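Adherence and virulence protein A (Streptococcus pneumoniae, PDB 6PON) binds fibronectin and probably promotes the adherence and virulence of the pneumococcus. Local coordinates at residues B[152-155]-B[161-164]; B[126-131]-B[154-159]; B[48-53]-B[116-121]. All coordinates share one frame; numbering follows the deposited sequence.

Contact 1. Residues B[152-155]-B[161-164]; sequences SYRT and TYIA
Arg154 and Ile163 join two limbs of the long irregular loop between strand 139-142 and helix 178-187, a surface contact made by a side-chain-to-backbone hydrogen bond and apolar packing. Arg154 NH1 donates to the backbone oxygen Ile163 O at 2.6 Å, with an N-H...O angle of 154°. The donor approaches almost straight off the end of the carbonyl, and the oxygen lies in the guanidinium plane, at its edge. Extended from CG to NE, the arginine runs antiparallel alongside Ile163 and packs by its own aliphatic part: Arg154 CB rests 3.6 Å from Ile163 CD1, and Arg154 CD approaches Ile163 O to 3.3 Å. The other branch of the isoleucine, CG2, lies anti to its backbone N (CG1 at chi1 -51°) and meets Tyr153 CE2 at 4.0 Å. The edge of that tyrosine ring also comes within 3.6 Å of Ala164 O, measured from CE2. Where the two limbs stand farther apart a water bridges them, donating to Thr155 O and Thr161 O. Arg154 is gripped at both terminal nitrogens, because NH2 forms a salt bridge with Glu121 of strand 113-121. Tyr162 OH hydrogen-bonds to the second oxygen of the same carboxylate, while the Tyr162 side chain lies on Leu130 and Val132 of strand 128-133, so both limbs of the loop are tied to the five-stranded antiparallel sheet.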
ATOM      1  N   SER B 152      42.695  14.432   4.366  1.00 58.97           N
ATOM      2  CA  SER B 152      41.775  14.482   5.497  1.00 51.36           C
ATOM      3  C   SER B 152      40.640  15.470   5.229  1.00 39.59           C
ATOM      4  O   SER B 152      40.867  16.602   4.792  1.00 41.89           O
ATOM      5  CB  SER B 152      42.523  14.848   6.784  1.00 47.96           C
ATOM      6  OG  SER B 152      43.372  15.972   6.604  1.00 44.06           O
ATOM      7  N   TYR B 153      39.409  15.028   5.482  1.00 39.95           N
ATOM      8  CA  TYR B 153      38.266  15.931   5.382  1.00 40.36           C
ATOM      9  C   TYR B 153      38.279  16.946   6.518  1.00 35.98           C
ATOM     10  O   TYR B 153      37.967  18.126   6.317  1.00 32.62           O
ATOM     11  CB  TYR B 153      36.972  15.116   5.385  1.00 33.66           C
ATOM     12  CG  TYR B 153      35.696  15.911   5.246  1.00 30.94           C
ATOM     13  CD1 TYR B 153      35.259  16.347   4.002  1.00 32.41           C
ATOM     14  CD2 TYR B 153      34.908  16.200   6.356  1.00 31.40           C
ATOM     15  CE1 TYR B 153      34.080  17.066   3.860  1.00 27.80           C
ATOM     16  CE2 TYR B 153      33.717  16.919   6.226  1.00 36.68           C
ATOM     17  CZ  TYR B 153      33.310  17.349   4.966  1.00 32.12           C
ATOM     18  OH  TYR B 153      32.140  18.068   4.815  1.00 29.92           O
ATOM     19  N   ARG B 154      38.663  16.510   7.711  1.00 32.55           N
ATOM     20  CA  ARG B 154      38.665  17.374   8.878  1.00 31.13           C
ATOM     21  C   ARG B 154      39.802  16.960   9.787  1.00 32.77           C
ATOM     22  O   ARG B 154      40.268  15.816   9.765  1.00 30.25           O
ATOM     23  CB  ARG B 154      37.337  17.304   9.632  1.00 25.73           C
ATOM     24  CG  ARG B 154      36.908  15.881   9.928  1.00 25.07           C
ATOM     25  CD  ARG B 154      35.534  15.813  10.570  1.00 26.39           C
ATOM     26  NE  ARG B 154      35.273  14.445  10.990  1.00 28.22           N
ATOM     27  CZ  ARG B 154      34.314  14.072  11.828  1.00 26.31           C
ATOM     28  NH1 ARG B 154      33.492  14.966  12.358  1.00 24.07           N
ATOM     29  NH2 ARG B 154      34.190  12.793  12.147  1.00 27.25           N
ATOM     30  N   THR B 155      40.242  17.892  10.602  1.00 27.87           N
ATOM     31  CA  THR B 155      41.261  17.594  11.586  1.00 30.55           C
ATOM     32  C   THR B 155      40.551  17.355  12.914  1.00 28.84           C
ATOM     33  O   THR B 155      39.766  18.199  13.366  1.00 24.67           O
ATOM     34  CB  THR B 155      42.295  18.721  11.646  1.00 31.40           C
ATOM     35  OG1 THR B 155      42.951  18.823  10.370  1.00 31.42           O
ATOM     36  CG2 THR B 155      43.337  18.440  12.690  1.00 29.69           C
ATOM     37  N   THR B 161      38.402  23.462  15.124  1.00 34.71           N
ATOM     38  CA  THR B 161      36.973  23.727  15.078  1.00 32.62           C
ATOM     39  C   THR B 161      36.242  22.477  14.610  1.00 35.35           C
ATOM     40  O   THR B 161      36.701  21.782  13.697  1.00 32.71           O
ATOM     41  CB  THR B 161      36.691  24.900  14.142  1.00 38.35           C
ATOM     42  OG1 THR B 161      37.471  26.025  14.563  1.00 35.72           O
ATOM     43  CG2 THR B 161      35.206  25.272  14.163  1.00 33.89           C
ATOM     44  N   TYR B 162      35.122  22.172  15.263  1.00 30.07           N
ATOM     45  CA  TYR B 162      34.409  20.935  14.961  1.00 28.96           C
ATOM     46  C   TYR B 162      33.763  21.015  13.589  1.00 28.51           C
ATOM     47  O   TYR B 162      33.133  22.016  13.236  1.00 31.72           O
ATOM     48  CB  TYR B 162      33.338  20.633  16.019  1.00 21.76           C
ATOM     49  CG  TYR B 162      32.495  19.419  15.695  1.00 21.98           C
ATOM     50  CD1 TYR B 162      32.999  18.127  15.859  1.00 24.20           C
ATOM     51  CD2 TYR B 162      31.204  19.555  15.202  1.00 21.09           C
ATOM     52  CE1 TYR B 162      32.228  17.002  15.549  1.00 19.78           C
ATOM     53  CE2 TYR B 162      30.429  18.447  14.891  1.00 21.84           C
ATOM     54  CZ  TYR B 162      30.946  17.176  15.063  1.00 23.72           C
ATOM     55  OH  TYR B 162      30.159  16.080  14.754  1.00 23.97           O
ATOM     56  N   ILE B 163      33.918  19.947  12.814  1.00 27.09           N
ATOM     57  CA  ILE B 163      33.245  19.796  11.533  1.00 26.43           C
ATOM     58  C   ILE B 163      32.474  18.489  11.566  1.00 27.31           C
ATOM     59  O   ILE B 163      33.038  17.446  11.928  1.00 25.59           O
ATOM     60  CB  ILE B 163      34.231  19.782  10.350  1.00 29.39           C
ATOM     61  CG1 ILE B 163      35.192  20.976  10.409  1.00 27.74           C
ATOM     62  CG2 ILE B 163      33.449  19.747   9.049  1.00 27.31           C
ATOM     63  CD1 ILE B 163      36.457  20.795   9.552  1.00 26.63           C
ATOM     64  N   ALA B 164      31.199  18.542  11.171  1.00 20.64           N
ATOM     65  CA  ALA B 164      30.373  17.349  11.122  1.00 24.28           C
ATOM     66  C   ALA B 164      30.875  16.403  10.040  1.00 26.49           C
ATOM     67  O   ALA B 164      31.555  16.817   9.105  1.00 24.12           O
ATOM     68  CB  ALA B 164      28.915  17.706  10.840  1.00 24.41           C
TER
HETATM   69  O   HOH W   1      37.461  19.407  12.848  1.00 26.24           O

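Contact 2. Residues B[126-131]-B[154-159]; sequences HSNILL and RTLLPG
Leu156 fastens the long loop after strand 139-142 to one face of the five-stranded antiparallel sheet, meeting Asn128 and Leu130 of strand 128-133. These two strand residues, two apart, both direct their side chains toward the loop, and each takes one methyl of the leucine. Leu156 CD2 meets Leu130 CD2 at 3.9 Å, the two side chains crossing at about a right angle. Its other methyl, Leu156 CD1, comes to 3.5 Å from Asn128 ND2, the leucine and the asparagine reaching toward each other from their two segments. CG, anti to the carbonyl carbon (chi1 -65°), points the two methyls of Leu156 at the strand. The buried amide is satisfied at both ends: Asn128 OD1 accepts from Ile129 N at 2.9 Å, in the carbonyl plane and on a lone pair, although the angle of 141° at the hydrogen is bent, and Asn128 ND2 donates to Lys144 O. These two bonds fix the rotation of the amide. Within the loop, Leu156 CD2 also lies 3.8 Å above one face of the Arg154 guanidinium, offset toward its rim. Strand 128-133 runs between strands 113-121 and 139-142, bonded by its backbone to the first through Asn128 and Leu130, and Val142 of the second packs against both side chains that receive Leu156.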
ATOM      1  N   HIS B 126      35.311   5.166  11.159  1.00 31.08           N
ATOM      2  CA  HIS B 126      35.522   6.554  11.529  1.00 27.91           C
ATOM      3  C   HIS B 126      34.755   6.965  12.774  1.00 27.99           C
ATOM      4  O   HIS B 126      34.699   8.159  13.080  1.00 25.38           O
ATOM      5  CB  HIS B 126      35.132   7.458  10.363  1.00 29.00           C
ATOM      6  CG  HIS B 126      35.958   7.235   9.133  1.00 31.45           C
ATOM      7  ND1 HIS B 126      37.335   7.162   9.163  1.00 32.75           N
ATOM      8  CD2 HIS B 126      35.599   7.069   7.839  1.00 30.96           C
ATOM      9  CE1 HIS B 126      37.788   6.961   7.939  1.00 33.66           C
ATOM     10  NE2 HIS B 126      36.754   6.897   7.117  1.00 37.26           N
ATOM     11  N   SER B 127      34.155   6.016  13.491  1.00 29.66           N
ATOM     12  CA  SER B 127      33.459   6.348  14.727  1.00 24.63           C
ATOM     13  C   SER B 127      34.395   7.100  15.654  1.00 27.53           C
ATOM     14  O   SER B 127      35.612   6.880  15.645  1.00 22.80           O
ATOM     15  CB  SER B 127      32.946   5.093  15.423  1.00 26.10           C
ATOM     16  OG  SER B 127      32.093   4.362  14.564  1.00 29.43           O
ATOM     17  N   ASN B 128      33.818   8.020  16.430  1.00 25.10           N
ATOM     18  CA  ASN B 128      34.601   8.872  17.309  1.00 19.68           C
ATOM     19  C   ASN B 128      33.698   9.512  18.359  1.00 21.42           C
ATOM     20  O   ASN B 128      32.472   9.551  18.221  1.00 19.76           O
ATOM     21  CB  ASN B 128      35.351   9.944  16.515  1.00 23.06           C
ATOM     22  CG  ASN B 128      36.743  10.203  17.061  1.00 23.74           C
ATOM     23  OD1 ASN B 128      36.980  10.144  18.274  1.00 22.02           O
ATOM     24  ND2 ASN B 128      37.678  10.468  16.164  1.00 23.08           N
ATOM     25  N   ILE B 129      34.334   9.996  19.429  1.00 22.69           N
ATOM     26  CA  ILE B 129      33.659  10.638  20.550  1.00 21.23           C
ATOM     27  C   ILE B 129      34.403  11.932  20.829  1.00 19.77           C
ATOM     28  O   ILE B 129      35.630  11.925  20.981  1.00 20.01           O
ATOM     29  CB  ILE B 129      33.626   9.743  21.806  1.00 20.55           C
ATOM     30  CG1 ILE B 129      32.866   8.439  21.532  1.00 20.10           C
ATOM     31  CG2 ILE B 129      32.989  10.473  22.985  1.00 17.43           C
ATOM     32  CD1 ILE B 129      32.969   7.415  22.682  1.00 20.20           C
ATOM     33  N   LEU B 130      33.666  13.040  20.863  1.00 17.98           N
ATOM     34  CA  LEU B 130      34.255  14.366  20.871  1.00 17.24           C
ATOM     35  C   LEU B 130      33.526  15.224  21.887  1.00 19.15           C
ATOM     36  O   LEU B 130      32.306  15.110  22.049  1.00 20.82           O
ATOM     37  CB  LEU B 130      34.185  15.029  19.477  1.00 18.04           C
ATOM     38  CG  LEU B 130      34.568  14.179  18.245  1.00 23.54           C
ATOM     39  CD1 LEU B 130      33.349  13.442  17.623  1.00 22.24           C
ATOM     40  CD2 LEU B 130      35.321  14.988  17.187  1.00 21.29           C
ATOM     41  N   LEU B 131      34.283  16.063  22.582  1.00 17.31           N
ATOM     42  CA  LEU B 131      33.746  17.107  23.440  1.00 21.06           C
ATOM     43  C   LEU B 131      34.067  18.446  22.786  1.00 23.03           C
ATOM     44  O   LEU B 131      35.214  18.709  22.420  1.00 21.06           O
ATOM     45  CB  LEU B 131      34.347  17.035  24.849  1.00 19.87           C
ATOM     46  CG  LEU B 131      33.722  18.015  25.851  1.00 22.98           C
ATOM     47  CD1 LEU B 131      32.281  17.609  26.260  1.00 15.73           C
ATOM     48  CD2 LEU B 131      34.612  18.206  27.060  1.00 21.88           C
ATOM     49  N   ARG B 154      38.663  16.510   7.711  1.00 32.55           N
ATOM     50  CA  ARG B 154      38.665  17.374   8.878  1.00 31.13           C
ATOM     51  C   ARG B 154      39.802  16.960   9.787  1.00 32.77           C
ATOM     52  O   ARG B 154      40.268  15.816   9.765  1.00 30.25           O
ATOM     53  CB  ARG B 154      37.337  17.304   9.632  1.00 25.73           C
ATOM     54  CG  ARG B 154      36.908  15.881   9.928  1.00 25.07           C
ATOM     55  CD  ARG B 154      35.534  15.813  10.570  1.00 26.39           C
ATOM     56  NE  ARG B 154      35.273  14.445  10.990  1.00 28.22           N
ATOM     57  CZ  ARG B 154      34.314  14.072  11.828  1.00 26.31           C
ATOM     58  NH1 ARG B 154      33.492  14.966  12.358  1.00 24.07           N
ATOM     59  NH2 ARG B 154      34.190  12.793  12.147  1.00 27.25           N
ATOM     60  N   THR B 155      40.242  17.892  10.602  1.00 27.87           N
ATOM     61  CA  THR B 155      41.261  17.594  11.586  1.00 30.55           C
ATOM     62  C   THR B 155      40.551  17.355  12.914  1.00 28.84           C
ATOM     63  O   THR B 155      39.766  18.199  13.366  1.00 24.67           O
ATOM     64  CB  THR B 155      42.295  18.721  11.646  1.00 31.40           C
ATOM     65  OG1 THR B 155      42.951  18.823  10.370  1.00 31.42           O
ATOM     66  CG2 THR B 155      43.337  18.440  12.690  1.00 29.69           C
ATOM     67  N   LEU B 156      40.779  16.185  13.508  1.00 28.63           N
ATOM     68  CA  LEU B 156      40.153  15.825  14.779  1.00 28.78           C
ATOM     69  C   LEU B 156      41.221  15.922  15.856  1.00 26.45           C
ATOM     70  O   LEU B 156      41.832  14.934  16.255  1.00 23.82           O
ATOM     71  CB  LEU B 156      39.514  14.443  14.727  1.00 26.00           C
ATOM     72  CG  LEU B 156      38.340  14.387  13.751  1.00 25.90           C
ATOM     73  CD1 LEU B 156      37.574  13.103  13.909  1.00 27.19           C
ATOM     74  CD2 LEU B 156      37.428  15.581  13.946  1.00 22.63           C
ATOM     75  N   LEU B 157      41.441  17.141  16.333  1.00 26.92           N
ATOM     76  CA  LEU B 157      42.479  17.379  17.323  1.00 28.93           C
ATOM     77  C   LEU B 157      41.987  18.462  18.266  1.00 26.74           C
ATOM     78  O   LEU B 157      41.221  19.337  17.845  1.00 31.34           O
ATOM     79  CB  LEU B 157      43.808  17.798  16.663  1.00 25.31           C
ATOM     80  CG  LEU B 157      44.623  16.788  15.828  1.00 32.50           C
ATOM     81  CD1 LEU B 157      45.726  17.495  15.054  1.00 29.02           C
ATOM     82  CD2 LEU B 157      45.249  15.680  16.695  1.00 26.92           C
ATOM     83  N   PRO B 158      42.373  18.415  19.540  1.00 24.85           N
ATOM     84  CA  PRO B 158      42.049  19.527  20.450  1.00 26.47           C
ATOM     85  C   PRO B 158      42.417  20.868  19.827  1.00 25.06           C
ATOM     86  O   PRO B 158      43.463  21.012  19.191  1.00 25.44           O
ATOM     87  CB  PRO B 158      42.898  19.234  21.695  1.00 26.19           C
ATOM     88  CG  PRO B 158      43.136  17.745  21.656  1.00 29.88           C
ATOM     89  CD  PRO B 158      43.110  17.323  20.207  1.00 24.42           C
ATOM     90  N   GLY B 159      41.531  21.849  19.993  1.00 23.15           N
ATOM     91  CA  GLY B 159      41.721  23.178  19.462  1.00 22.55           C
ATOM     92  C   GLY B 159      41.167  23.395  18.067  1.00 34.91           C
ATOM     93  O   GLY B 159      40.852  24.533  17.713  1.00 32.95           O
TER

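Contact 3. Residues B[48-53]-B[116-121]; sequences LLLSAH and ATLIIE
Two antiparallel beta sheets pack face to face where Leu50 of strand 44-51 meets Ile120 and Leu118 of strand 113-121, forming part of the hydrophobic core between the four-stranded and five-stranded sheets. The axes of the short strand segments 48-51 and 116-121 cross at 52°, far from the alignment of neighbours within one sheet, and no backbone-to-backbone pairing joins the two strands. Leu50 and Ile120, whose CA atoms are the nearest pair, contribute equally to the buried surface. Their side chains pass at a slant, so that each presents a different part to the other: Leu50 CD2 lies against the branch point of the isoleucine, 3.9 Å from Ile120 CB, whereas the far methyl of Ile120 reaches to the root of the leucine, with Ile120 CD1 3.8 Å from Leu50 CB. The fully extended isoleucine chain, with CG1 opposite the backbone N (chi1 180°) and chi2 177°, carries CD1 that far. Leu118, two residues earlier and directed to the same side, adds a looser touch from its CD2 to Leu50 CD2 at 4.2 Å. Neighbouring strands close the core around these residues: Leu50 also packs on Ile59 of strand 58-61 and on Ile129 of strand 128-133, and Ile120 on Val100 of strand 99-107. CB of Ser51 points away from strand 113-121, and the hydroxyl hydrogen-bonds to Glu34. The same OG of Ser51 accepts from His53 N at 3.3 Å, a long bond forming an ST turn where strand 44-51 ends. The backbone of Ser51 nevertheless touches the core: Ile120 CD1 lies 3.7 Å from Ser51 O.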
ATOM      1  N   LEU B  48      25.813   5.360  31.451  1.00 23.60           N
ATOM      2  CA  LEU B  48      25.736   5.647  30.018  1.00 21.68           C
ATOM      3  C   LEU B  48      27.012   5.196  29.325  1.00 24.31           C
ATOM      4  O   LEU B  48      28.105   5.659  29.673  1.00 22.98           O
ATOM      5  CB  LEU B  48      25.537   7.142  29.762  1.00 20.88           C
ATOM      6  CG  LEU B  48      25.346   7.556  28.289  1.00 26.90           C
ATOM      7  CD1 LEU B  48      24.143   6.816  27.678  1.00 19.66           C
ATOM      8  CD2 LEU B  48      25.200   9.089  28.080  1.00 15.97           C
ATOM      9  N   LEU B  49      26.878   4.329  28.326  1.00 21.21           N
ATOM     10  CA  LEU B  49      28.018   3.868  27.552  1.00 20.44           C
ATOM     11  C   LEU B  49      28.008   4.538  26.184  1.00 22.75           C
ATOM     12  O   LEU B  49      26.989   4.534  25.488  1.00 20.05           O
ATOM     13  CB  LEU B  49      28.009   2.344  27.397  1.00 19.44           C
ATOM     14  CG  LEU B  49      28.932   1.734  26.325  1.00 22.40           C
ATOM     15  CD1 LEU B  49      30.392   2.035  26.624  1.00 20.21           C
ATOM     16  CD2 LEU B  49      28.719   0.209  26.166  1.00 18.81           C
ATOM     17  N   LEU B  50      29.143   5.108  25.804  1.00 21.02           N
ATOM     18  CA  LEU B  50      29.375   5.550  24.438  1.00 19.42           C
ATOM     19  C   LEU B  50      30.593   4.814  23.906  1.00 19.60           C
ATOM     20  O   LEU B  50      31.653   4.804  24.540  1.00 19.25           O
ATOM     21  CB  LEU B  50      29.595   7.058  24.363  1.00 21.88           C
ATOM     22  CG  LEU B  50      28.523   7.988  24.916  1.00 21.69           C
ATOM     23  CD1 LEU B  50      28.625   8.087  26.434  1.00 19.32           C
ATOM     24  CD2 LEU B  50      28.688   9.351  24.261  1.00 18.67           C
ATOM     25  N   SER B  51      30.448   4.191  22.754  1.00 20.29           N
ATOM     26  CA  SER B  51      31.509   3.350  22.241  1.00 24.54           C
ATOM     27  C   SER B  51      31.847   3.796  20.829  1.00 23.21           C
ATOM     28  O   SER B  51      30.965   3.872  19.966  1.00 23.67           O
ATOM     29  CB  SER B  51      31.096   1.872  22.284  1.00 21.76           C
ATOM     30  OG  SER B  51      32.057   1.071  21.642  1.00 24.81           O
ATOM     31  N   ALA B  52      33.119   4.111  20.607  1.00 21.65           N
ATOM     32  CA  ALA B  52      33.634   4.409  19.284  1.00 20.85           C
ATOM     33  C   ALA B  52      34.297   3.193  18.655  1.00 25.23           C
ATOM     34  O   ALA B  52      34.995   3.326  17.645  1.00 24.09           O
ATOM     35  CB  ALA B  52      34.610   5.586  19.358  1.00 26.22           C
ATOM     36  N   HIS B  53      34.093   2.018  19.234  1.00 24.51           N
ATOM     37  CA  HIS B  53      34.643   0.792  18.682  1.00 29.50           C
ATOM     38  C   HIS B  53      34.226   0.629  17.218  1.00 26.85           C
ATOM     39  O   HIS B  53      33.035   0.779  16.896  1.00 23.19           O
ATOM     40  CB  HIS B  53      34.169  -0.407  19.500  1.00 25.32           C
ATOM     41  CG  HIS B  53      34.806  -1.704  19.101  1.00 34.18           C
ATOM     42  ND1 HIS B  53      34.321  -2.493  18.075  1.00 34.55           N
ATOM     43  CD2 HIS B  53      35.885  -2.353  19.596  1.00 30.60           C
ATOM     44  CE1 HIS B  53      35.070  -3.575  17.962  1.00 31.44           C
ATOM     45  NE2 HIS B  53      36.022  -3.516  18.876  1.00 36.66           N
ATOM     46  N   ALA B 116      29.145  22.877  27.007  1.00 23.33           N
ATOM     47  CA  ALA B 116      29.863  22.033  26.066  1.00 22.98           C
ATOM     48  C   ALA B 116      28.911  20.993  25.501  1.00 22.32           C
ATOM     49  O   ALA B 116      27.861  20.700  26.080  1.00 23.86           O
ATOM     50  CB  ALA B 116      31.080  21.359  26.730  1.00 18.25           C
ATOM     51  N   THR B 117      29.290  20.427  24.361  1.00 22.74           N
ATOM     52  CA  THR B 117      28.496  19.399  23.694  1.00 22.69           C
ATOM     53  C   THR B 117      29.324  18.127  23.584  1.00 23.81           C
ATOM     54  O   THR B 117      30.442  18.154  23.057  1.00 23.22           O
ATOM     55  CB  THR B 117      28.063  19.836  22.296  1.00 22.97           C
ATOM     56  OG1 THR B 117      27.532  21.166  22.339  1.00 28.66           O
ATOM     57  CG2 THR B 117      27.007  18.867  21.748  1.00 23.98           C
ATOM     58  N   LEU B 118      28.788  17.022  24.088  1.00 19.13           N
ATOM     59  CA  LEU B 118      29.437  15.725  23.974  1.00 17.46           C
ATOM     60  C   LEU B 118      28.802  15.012  22.789  1.00 18.32           C
ATOM     61  O   LEU B 118      27.589  14.800  22.780  1.00 17.59           O
ATOM     62  CB  LEU B 118      29.285  14.924  25.268  1.00 15.90           C
ATOM     63  CG  LEU B 118      29.877  13.511  25.321  1.00 14.73           C
ATOM     64  CD1 LEU B 118      31.390  13.532  25.200  1.00 12.32           C
ATOM     65  CD2 LEU B 118      29.433  12.811  26.590  1.00 11.12           C
ATOM     66  N   ILE B 119      29.610  14.681  21.782  1.00 18.97           N
ATOM     67  CA  ILE B 119      29.137  14.178  20.496  1.00 16.40           C
ATOM     68  C   ILE B 119      29.698  12.782  20.266  1.00 21.86           C
ATOM     69  O   ILE B 119      30.919  12.581  20.350  1.00 18.59           O
ATOM     70  CB  ILE B 119      29.567  15.084  19.330  1.00 17.33           C
ATOM     71  CG1 ILE B 119      29.132  16.536  19.538  1.00 20.87           C
ATOM     72  CG2 ILE B 119      29.064  14.501  18.000  1.00 15.43           C
ATOM     73  CD1 ILE B 119      29.636  17.494  18.434  1.00 19.22           C
ATOM     74  N   ILE B 120      28.823  11.830  19.924  1.00 20.11           N
ATOM     75  CA  ILE B 120      29.263  10.518  19.467  1.00 21.02           C
ATOM     76  C   ILE B 120      28.823  10.346  18.019  1.00 19.67           C
ATOM     77  O   ILE B 120      27.660  10.585  17.684  1.00 18.49           O
ATOM     78  CB  ILE B 120      28.745   9.362  20.354  1.00 22.37           C
ATOM     79  CG1 ILE B 120      29.241   8.021  19.807  1.00 17.66           C
ATOM     80  CG2 ILE B 120      27.195   9.346  20.479  1.00 19.49           C
ATOM     81  CD1 ILE B 120      28.853   6.816  20.658  1.00 20.11           C
ATOM     82  N   GLU B 121      29.769   9.965  17.165  1.00 20.82           N
ATOM     83  CA  GLU B 121      29.528   9.638  15.770  1.00 20.55           C
ATOM     84  C   GLU B 121      29.788   8.153  15.606  1.00 22.16           C
ATOM     85  O   GLU B 121      30.902   7.685  15.875  1.00 19.80           O
ATOM     86  CB  GLU B 121      30.446  10.432  14.844  1.00 18.95           C
ATOM     87  CG  GLU B 121      30.444  11.929  15.076  1.00 22.86           C
ATOM     88  CD  GLU B 121      31.582  12.593  14.332  1.00 28.35           C
ATOM     89  OE1 GLU B 121      32.383  11.833  13.724  1.00 29.05           O
ATOM     90  OE2 GLU B 121      31.672  13.847  14.346  1.00 21.68           O
TER

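Overall arrangement
The three contacts form layers through one part of the fold, passing from surface to interior. Contact 1 is exposed and joins two limbs of one loop by a charged side chain, a carbonyl and a water; contacts 2 and 3 are buried and mainly apolar, and their segments share the five-stranded sheet, where strands 113-121 and 128-133 are neighbours. Contact 2 lays the loop on one face, and contact 3 packs the four-stranded sheet on the other. The centres of contacts 1 and 2 lie about 7 Å apart, those of 1 and 3 about 17 Å. Glu121, on segment 116-121 but not in the packing of contact 3, is the polar tie from that strand to the loop of contact 1, and Arg154 belongs to contacts 1 and 2 alike.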